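Protein HTP-2 (Caenorhabditis elegans, PDB 4TZM) is a meiotic HORMA domain protein that binds a closure motif of HTP-3 and probably helps assemble the chromosome axis. Local coordinates at residues Asn68-Asn73 against Gln170-Val175. Residues are numbered along the deposited sequence; the frame is centred on the assembly and turned at random.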
loop_
_atom_site.group_PDB
_atom_site.type_symbol
_atom_site.label_atom_id
_atom_site.label_comp_id
_atom_site.label_asym_id
_atom_site.label_seq_id
_atom_site.Cartn_x
_atom_site.Cartn_y
_atom_site.Cartn_z
ATOM N N ASN A 68 -3.863 -16.213 -3.368
ATOM C CA ASN A 68 -3.282 -16.290 -2.037
ATOM C C ASN A 68 -4.360 -16.122 -0.978
ATOM O O ASN A 68 -5.490 -15.744 -1.287
ATOM C CB ASN A 68 -2.198 -15.228 -1.853
ATOM C CG ASN A 68 -0.835 -15.699 -2.315
ATOM O OD1 ASN A 68 -0.134 -16.406 -1.592
ATOM N ND2 ASN A 68 -0.447 -15.303 -3.522
ATOM N N TYR A 69 -4.003 -16.408 0.271
ATOM C CA TYR A 69 -4.910 -16.228 1.397
ATOM C C TYR A 69 -4.251 -15.387 2.483
ATOM O O TYR A 69 -3.063 -15.545 2.766
ATOM C CB TYR A 69 -5.335 -17.577 1.980
ATOM C CG TYR A 69 -6.285 -18.384 1.122
ATOM C CD1 TYR A 69 -5.830 -19.093 0.017
ATOM C CD2 TYR A 69 -7.636 -18.456 1.435
ATOM C CE1 TYR A 69 -6.698 -19.841 -0.763
ATOM C CE2 TYR A 69 -8.512 -19.199 0.663
ATOM C CZ TYR A 69 -8.037 -19.890 -0.434
ATOM O OH TYR A 69 -8.904 -20.633 -1.207
ATOM N N ILE A 70 -5.030 -14.495 3.081
ATOM C CA ILE A 70 -4.580 -13.712 4.224
ATOM C C ILE A 70 -5.048 -14.384 5.505
ATOM O O ILE A 70 -4.317 -14.456 6.492
ATOM C CB ILE A 70 -5.112 -12.277 4.162
ATOM C CG1 ILE A 70 -4.794 -11.667 2.799
ATOM C CG2 ILE A 70 -4.525 -11.436 5.286
ATOM C CD1 ILE A 70 -5.635 -10.475 2.468
ATOM N N THR A 71 -6.289 -14.861 5.482
ATOM C CA THR A 71 -6.809 -15.742 6.520
ATOM C C THR A 71 -7.447 -16.941 5.830
ATOM O O THR A 71 -7.500 -16.994 4.603
ATOM C CB THR A 71 -7.839 -15.042 7.429
ATOM O OG1 THR A 71 -9.089 -14.924 6.744
ATOM C CG2 THR A 71 -7.353 -13.661 7.827
ATOM N N GLU A 72 -7.927 -17.901 6.610
ATOM C CA GLU A 72 -8.564 -19.083 6.040
ATOM C C GLU A 72 -9.841 -18.705 5.301
ATOM O O GLU A 72 -10.238 -19.367 4.341
ATOM C CB GLU A 72 -8.874 -20.107 7.130
ATOM C CG GLU A 72 -7.651 -20.708 7.798
ATOM C CD GLU A 72 -8.023 -21.689 8.891
ATOM O OE1 GLU A 72 -9.208 -21.719 9.285
ATOM O OE2 GLU A 72 -7.133 -22.433 9.356
ATOM N N ASN A 73 -10.469 -17.625 5.754
ATOM C CA ASN A 73 -11.742 -17.170 5.210
ATOM C C ASN A 73 -11.581 -16.212 4.030
ATOM O O ASN A 73 -12.482 -16.085 3.200
ATOM C CB ASN A 73 -12.557 -16.483 6.311
ATOM C CG ASN A 73 -14.031 -16.831 6.257
ATOM O OD1 ASN A 73 -14.755 -16.386 5.366
ATOM N ND2 ASN A 73 -14.486 -17.623 7.222
ATOM N N GLN A 170 -6.293 -4.951 10.911
ATOM C CA GLN A 170 -6.250 -3.777 10.047
ATOM C C GLN A 170 -5.984 -4.180 8.601
ATOM O O GLN A 170 -6.492 -3.554 7.672
ATOM C CB GLN A 170 -5.180 -2.792 10.528
ATOM C CG GLN A 170 -5.524 -2.055 11.820
ATOM C CD GLN A 170 -4.309 -1.406 12.466
ATOM O OE1 GLN A 170 -3.174 -1.631 12.045
ATOM N NE2 GLN A 170 -4.544 -0.600 13.494
ATOM N N MET A 171 -5.191 -5.232 8.417
ATOM C CA MET A 171 -4.851 -5.711 7.076
ATOM C C MET A 171 -6.036 -6.427 6.433
ATOM O O MET A 171 -6.313 -6.247 5.247
ATOM C CB MET A 171 -3.639 -6.641 7.131
ATOM C CG MET A 171 -3.330 -7.345 5.818
ATOM S SD MET A 171 -3.018 -6.191 4.469
ATOM C CE MET A 171 -1.648 -5.268 5.130
ATOM N N VAL A 172 -6.728 -7.238 7.226
ATOM C CA VAL A 172 -7.936 -7.918 6.778
ATOM C C VAL A 172 -9.010 -6.906 6.374
ATOM O O VAL A 172 -9.683 -7.073 5.356
ATOM C CB VAL A 172 -8.469 -8.859 7.876
ATOM C CG1 VAL A 172 -9.932 -9.211 7.632
ATOM C CG2 VAL A 172 -7.607 -10.113 7.958
ATOM N N THR A 173 -9.148 -5.848 7.166
ATOM C CA THR A 173 -10.103 -4.778 6.877
ATOM C C THR A 173 -9.803 -4.066 5.556
ATOM O O THR A 173 -10.710 -3.792 4.768
ATOM C CB THR A 173 -10.123 -3.734 8.015
ATOM O OG1 THR A 173 -10.763 -4.299 9.165
ATOM C CG2 THR A 173 -10.870 -2.475 7.588
ATOM N N ILE A 174 -8.530 -3.772 5.314
ATOM C CA ILE A 174 -8.127 -3.049 4.112
ATOM C C ILE A 174 -8.454 -3.851 2.853
ATOM O O ILE A 174 -9.062 -3.325 1.917
ATOM C CB ILE A 174 -6.619 -2.701 4.137
ATOM C CG1 ILE A 174 -6.381 -1.461 5.000
ATOM C CG2 ILE A 174 -6.092 -2.460 2.726
ATOM C CD1 ILE A 174 -4.925 -1.067 5.118
ATOM N N VAL A 175 -8.076 -5.126 2.853
ATOM C CA VAL A 175 -8.281 -6.002 1.704
ATOM C C VAL A 175 -9.762 -6.277 1.446
ATOM O O VAL A 175 -10.202 -6.319 0.294
ATOM C CB VAL A 175 -7.528 -7.325 1.888
ATOM C CG1 VAL A 175 -7.742 -8.232 0.685
ATOM C CG2 VAL A 175 -6.045 -7.037 2.094
#
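The turn of a two-stranded antiparallel hairpin in the HORMA domain, strands 65-69 and 75-79, is joined here to helix 164-185 by apolar side chains and the methyl of Thr71, with no hydrogen bond between the two segments. A classic beta bulge sets Ile70 and Thr71 opposite the single residue Leu74, and both CB atoms are directed at the helix. Ile70 does most of the work by splitting its branches. Its CG1 stands anti to the carbonyl carbon (chi1 -52°) and carries CD1 tip to tip onto Val175. Ile70 CD1 meets both methyls of Val175, 3.6 Å from Val175 CG1 and a tight 3.5 Å from Val175 CG2. Ile70 CG2, the other branch, reaches one turn back along the helix, 4.3 Å from Met171 CG and equally far from Val172 CG2. Trp24, from a loop, touches both Ile70 and Met171, while Phe41 and Ala45 of helix 35-56 also pack on Met171. Thr71 divides its roles: OG1 accepts from Asn73 N at 3.2 Å in an ST turn, and CG2 faces the helix. An alanine here would lose both branches and would probably loosen the turn and its grip on Val172. The Thr71 and Val172 side chains cross at about a right angle, with Thr71 CG2 3.6 Å from Val172 CG2.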